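Local coordinates for ornithine decarboxylase (Entamoeba histolytica, PDB 4AIB), which probably catalyses the pyridoxal phosphate-dependent decarboxylation of L-ornithine to putrescine, the entry step of polyamine synthesis, as a homodimer, at residues G74-I83 / F91-Q100. Numbering follows the deposited sequence.
Sequences GFDCASLNEI and FNPEDITYSQ
Phe-75 N donates to Asp-95 O at 3.0 Å, the first of three nearly straight backbone bonds that join strand 74-77 to residues 95-97. Thr-97 N to Phe-75 O follows at 2.8 Å, then Cys-77 N to Thr-97 O; a weak, bent bond from Ser-99 N to Cys-77 O marks where the pairing frays into consecutive inverse gamma turns at Tyr-98 and Ser-99. On the face carrying Phe-75, Cys-77, Ile-96 and Tyr-98, the Phe-75 rim atom CZ sits over one face of the Phe-91 ring, 3.6 Å from CD2, with the ring planes inclined at 42°. Cys-77 SG meets the Ile-96 branch methyl CG2. Ile-83 CD1 stands over the centre of the Tyr-98 ring in a CH-pi contact, 3.6 Å from the centroid and 12° off its normal, while Cys-77 O lies at the ring edge.

The two strands run parallel, and helix 80-88 between them makes this a beta-alpha-beta unit of the pyridoxal-binding TIM-type barrel; Val-86 of that helix packs on Phe-75, Cys-77, Phe-91 and Ile-96. On the face of Asp-76 and Thr-97, the Asp-76 carboxylate reaches Ser-99 OG, just past the strand end: OD1 and OD2 both lie 2.9 Å from it, weak bonds between which its one proton is not settled. Gln-100 bends at chi2, bringing NE2 to Ala-78 O at 3.2 Å. Ala-78 N gives a nearly straight bond (174°) to Glu-82 OE1, from well above the carboxylate plane, and Glu-82 N weakly caps onto Ser-79 OG. Ala-78 neighbours Lys-57, the predicted cofactor lysine, and with Gln-100 packs on Cys-334 of the second subunit, the predicted proton donor.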
loop_
_atom_site.group_PDB
_atom_site.type_symbol
_atom_site.label_atom_id
_atom_site.label_comp_id
_atom_site.label_asym_id
_atom_site.label_seq_id
_atom_site.Cartn_x
_atom_site.Cartn_y
_atom_site.Cartn_z
ATOM N N GLY A 74 26.353 -0.729 6.371
ATOM C CA GLY A 74 26.131 0.605 5.819
ATOM C C GLY A 74 24.644 0.875 5.684
ATOM O O GLY A 74 23.819 0.081 6.145
ATOM N N PHE A 75 24.294 1.988 5.048
ATOM C CA PHE A 75 22.889 2.373 4.934
ATOM C C PHE A 75 22.492 2.835 3.541
ATOM O O PHE A 75 23.127 3.713 2.957
ATOM C CB PHE A 75 22.534 3.430 5.981
ATOM C CG PHE A 75 22.641 2.934 7.391
ATOM C CD1 PHE A 75 21.606 2.207 7.966
ATOM C CD2 PHE A 75 23.787 3.180 8.143
ATOM C CE1 PHE A 75 21.708 1.740 9.266
ATOM C CE2 PHE A 75 23.892 2.718 9.445
ATOM C CZ PHE A 75 22.850 1.998 10.006
ATOM N N ASP A 76 21.426 2.226 3.029
ATOM C CA ASP A 76 20.889 2.538 1.714
ATOM C C ASP A 76 19.569 3.291 1.864
ATOM O O ASP A 76 18.543 2.707 2.222
ATOM C CB ASP A 76 20.686 1.249 0.918
ATOM C CG ASP A 76 20.447 1.505 -0.549
ATOM O OD1 ASP A 76 21.341 2.085 -1.197
ATOM O OD2 ASP A 76 19.365 1.136 -1.050
ATOM N N CYS A 77 19.601 4.591 1.593
ATOM C CA CYS A 77 18.440 5.446 1.819
ATOM C C CYS A 77 17.849 5.977 0.518
ATOM O O CYS A 77 18.562 6.530 -0.322
ATOM C CB CYS A 77 18.801 6.592 2.763
ATOM S SG CYS A 77 19.446 6.041 4.359
ATOM N N ALA A 78 16.538 5.797 0.369
ATOM C CA ALA A 78 15.818 6.197 -0.839
ATOM C C ALA A 78 15.273 7.620 -0.745
ATOM O O ALA A 78 15.234 8.341 -1.743
ATOM C CB ALA A 78 14.694 5.215 -1.134
ATOM N N SER A 79 14.848 8.014 0.454
ATOM C CA SER A 79 14.286 9.342 0.686
ATOM C C SER A 79 15.076 10.109 1.744
ATOM O O SER A 79 15.986 9.558 2.368
ATOM C CB SER A 79 12.816 9.230 1.104
ATOM O OG SER A 79 12.687 8.564 2.349
ATOM N N LEU A 80 14.721 11.379 1.935
ATOM C CA LEU A 80 15.326 12.220 2.969
ATOM C C LEU A 80 14.943 11.750 4.374
ATOM O O LEU A 80 15.746 11.845 5.305
ATOM C CB LEU A 80 14.926 13.687 2.765
ATOM C CG LEU A 80 15.391 14.760 3.760
ATOM C CD1 LEU A 80 16.906 14.914 3.766
ATOM C CD2 LEU A 80 14.720 16.089 3.447
ATOM N N ASN A 81 13.719 11.248 4.516
ATOM C CA ASN A 81 13.242 10.704 5.789
ATOM C C ASN A 81 14.059 9.501 6.252
ATOM O O ASN A 81 14.344 9.360 7.443
ATOM C CB ASN A 81 11.755 10.340 5.704
ATOM C CG ASN A 81 10.841 11.552 5.806
ATOM O OD1 ASN A 81 9.618 11.416 5.770
ATOM N ND2 ASN A 81 11.424 12.740 5.939
ATOM N N GLU A 82 14.435 8.647 5.301
ATOM C CA GLU A 82 15.309 7.504 5.566
ATOM C C GLU A 82 16.729 7.957 5.907
ATOM O O GLU A 82 17.395 7.345 6.743
ATOM C CB GLU A 82 15.333 6.550 4.369
ATOM C CG GLU A 82 14.034 5.789 4.147
ATOM C CD GLU A 82 14.075 4.879 2.930
ATOM O OE1 GLU A 82 15.172 4.402 2.561
ATOM O OE2 GLU A 82 13.000 4.633 2.345
ATOM N N ILE A 83 17.177 9.026 5.250
ATOM C CA ILE A 83 18.469 9.655 5.541
ATOM C C ILE A 83 18.489 10.192 6.974
ATOM O O ILE A 83 19.426 9.928 7.733
ATOM C CB ILE A 83 18.789 10.788 4.533
ATOM C CG1 ILE A 83 19.220 10.207 3.183
ATOM C CG2 ILE A 83 19.865 11.723 5.074
ATOM C CD1 ILE A 83 19.286 11.222 2.061
ATOM N N PHE A 91 24.558 7.412 13.516
ATOM C CA PHE A 91 25.437 6.868 12.484
ATOM C C PHE A 91 25.991 7.967 11.580
ATOM O O PHE A 91 25.291 8.930 11.254
ATOM C CB PHE A 91 24.716 5.798 11.657
ATOM C CG PHE A 91 24.237 4.622 12.467
ATOM C CD1 PHE A 91 25.145 3.728 13.030
ATOM C CD2 PHE A 91 22.878 4.403 12.662
ATOM C CE1 PHE A 91 24.706 2.645 13.777
ATOM C CE2 PHE A 91 22.433 3.318 13.405
ATOM C CZ PHE A 91 23.348 2.439 13.963
ATOM N N ASN A 92 27.254 7.809 11.188
ATOM C CA ASN A 92 27.966 8.790 10.372
ATOM C C ASN A 92 27.460 8.829 8.927
ATOM O O ASN A 92 27.243 7.775 8.323
ATOM C CB ASN A 92 29.470 8.500 10.398
ATOM C CG ASN A 92 30.309 9.717 10.052
ATOM O OD1 ASN A 92 30.316 10.711 10.780
ATOM N ND2 ASN A 92 31.032 9.639 8.941
ATOM N N PRO A 93 27.276 10.045 8.368
ATOM C CA PRO A 93 26.744 10.231 7.011
ATOM C C PRO A 93 27.571 9.590 5.892
ATOM O O PRO A 93 27.063 9.431 4.782
ATOM C CB PRO A 93 26.726 11.758 6.843
ATOM C CG PRO A 93 27.664 12.279 7.877
ATOM C CD PRO A 93 27.506 11.340 9.032
ATOM N N GLU A 94 28.823 9.234 6.181
ATOM C CA GLU A 94 29.695 8.576 5.202
ATOM C C GLU A 94 29.262 7.138 4.913
ATOM O O GLU A 94 29.474 6.627 3.812
ATOM C CB GLU A 94 31.157 8.604 5.663
ATOM C CG GLU A 94 31.830 9.968 5.559
ATOM C CD GLU A 94 32.083 10.409 4.125
ATOM O OE1 GLU A 94 32.470 9.563 3.288
ATOM O OE2 GLU A 94 31.905 11.611 3.836
ATOM N N ASP A 95 28.654 6.497 5.909
ATOM C CA ASP A 95 28.145 5.133 5.767
ATOM C C ASP A 95 26.853 5.082 4.950
ATOM O O ASP A 95 26.430 4.011 4.511
ATOM C CB ASP A 95 27.919 4.499 7.144
ATOM C CG ASP A 95 29.201 4.375 7.953
ATOM O OD1 ASP A 95 30.245 3.997 7.379
ATOM O OD2 ASP A 95 29.158 4.647 9.172
ATOM N N ILE A 96 26.239 6.247 4.749
ATOM C CA ILE A 96 24.971 6.361 4.029
ATOM C C ILE A 96 25.197 6.569 2.530
ATOM O O ILE A 96 26.093 7.310 2.122
ATOM C CB ILE A 96 24.111 7.518 4.592
ATOM C CG1 ILE A 96 23.895 7.346 6.100
ATOM C CG2 ILE A 96 22.773 7.612 3.865
ATOM C CD1 ILE A 96 23.354 8.577 6.800
ATOM N N THR A 97 24.385 5.897 1.717
ATOM C CA THR A 97 24.356 6.145 0.275
ATOM C C THR A 97 22.939 6.513 -0.187
ATOM O O THR A 97 22.007 5.714 -0.080
ATOM C CB THR A 97 24.956 4.975 -0.549
ATOM O OG1 THR A 97 24.685 5.175 -1.942
ATOM C CG2 THR A 97 24.393 3.621 -0.112
ATOM N N TYR A 98 22.786 7.736 -0.684
ATOM C CA TYR A 98 21.488 8.237 -1.129
ATOM C C TYR A 98 21.095 7.601 -2.463
ATOM O O TYR A 98 21.292 8.187 -3.531
ATOM C CB TYR A 98 21.508 9.770 -1.211
ATOM C CG TYR A 98 20.152 10.434 -1.371
ATOM C CD1 TYR A 98 18.965 9.722 -1.178
ATOM C CD2 TYR A 98 20.060 11.789 -1.682
ATOM C CE1 TYR A 98 17.731 10.336 -1.317
ATOM C CE2 TYR A 98 18.829 12.413 -1.818
ATOM C CZ TYR A 98 17.669 11.683 -1.637
ATOM O OH TYR A 98 16.445 12.294 -1.771
ATOM N N SER A 99 20.540 6.393 -2.380
ATOM C CA SER A 99 20.162 5.615 -3.557
ATOM C C SER A 99 18.795 6.025 -4.101
ATOM O O SER A 99 17.786 5.352 -3.872
ATOM C CB SER A 99 20.191 4.115 -3.249
ATOM O OG SER A 99 19.243 3.775 -2.253
ATOM N N GLN A 100 18.776 7.143 -4.815
ATOM C CA GLN A 100 17.574 7.609 -5.488
ATOM C C GLN A 100 17.955 8.164 -6.851
ATOM O O GLN A 100 18.691 9.150 -6.950
ATOM C CB GLN A 100 16.846 8.658 -4.639
ATOM C CG GLN A 100 15.552 9.190 -5.244
ATOM C CD GLN A 100 14.559 8.096 -5.598
ATOM O OE1 GLN A 100 14.142 7.974 -6.751
ATOM N NE2 GLN A 100 14.177 7.294 -4.609
#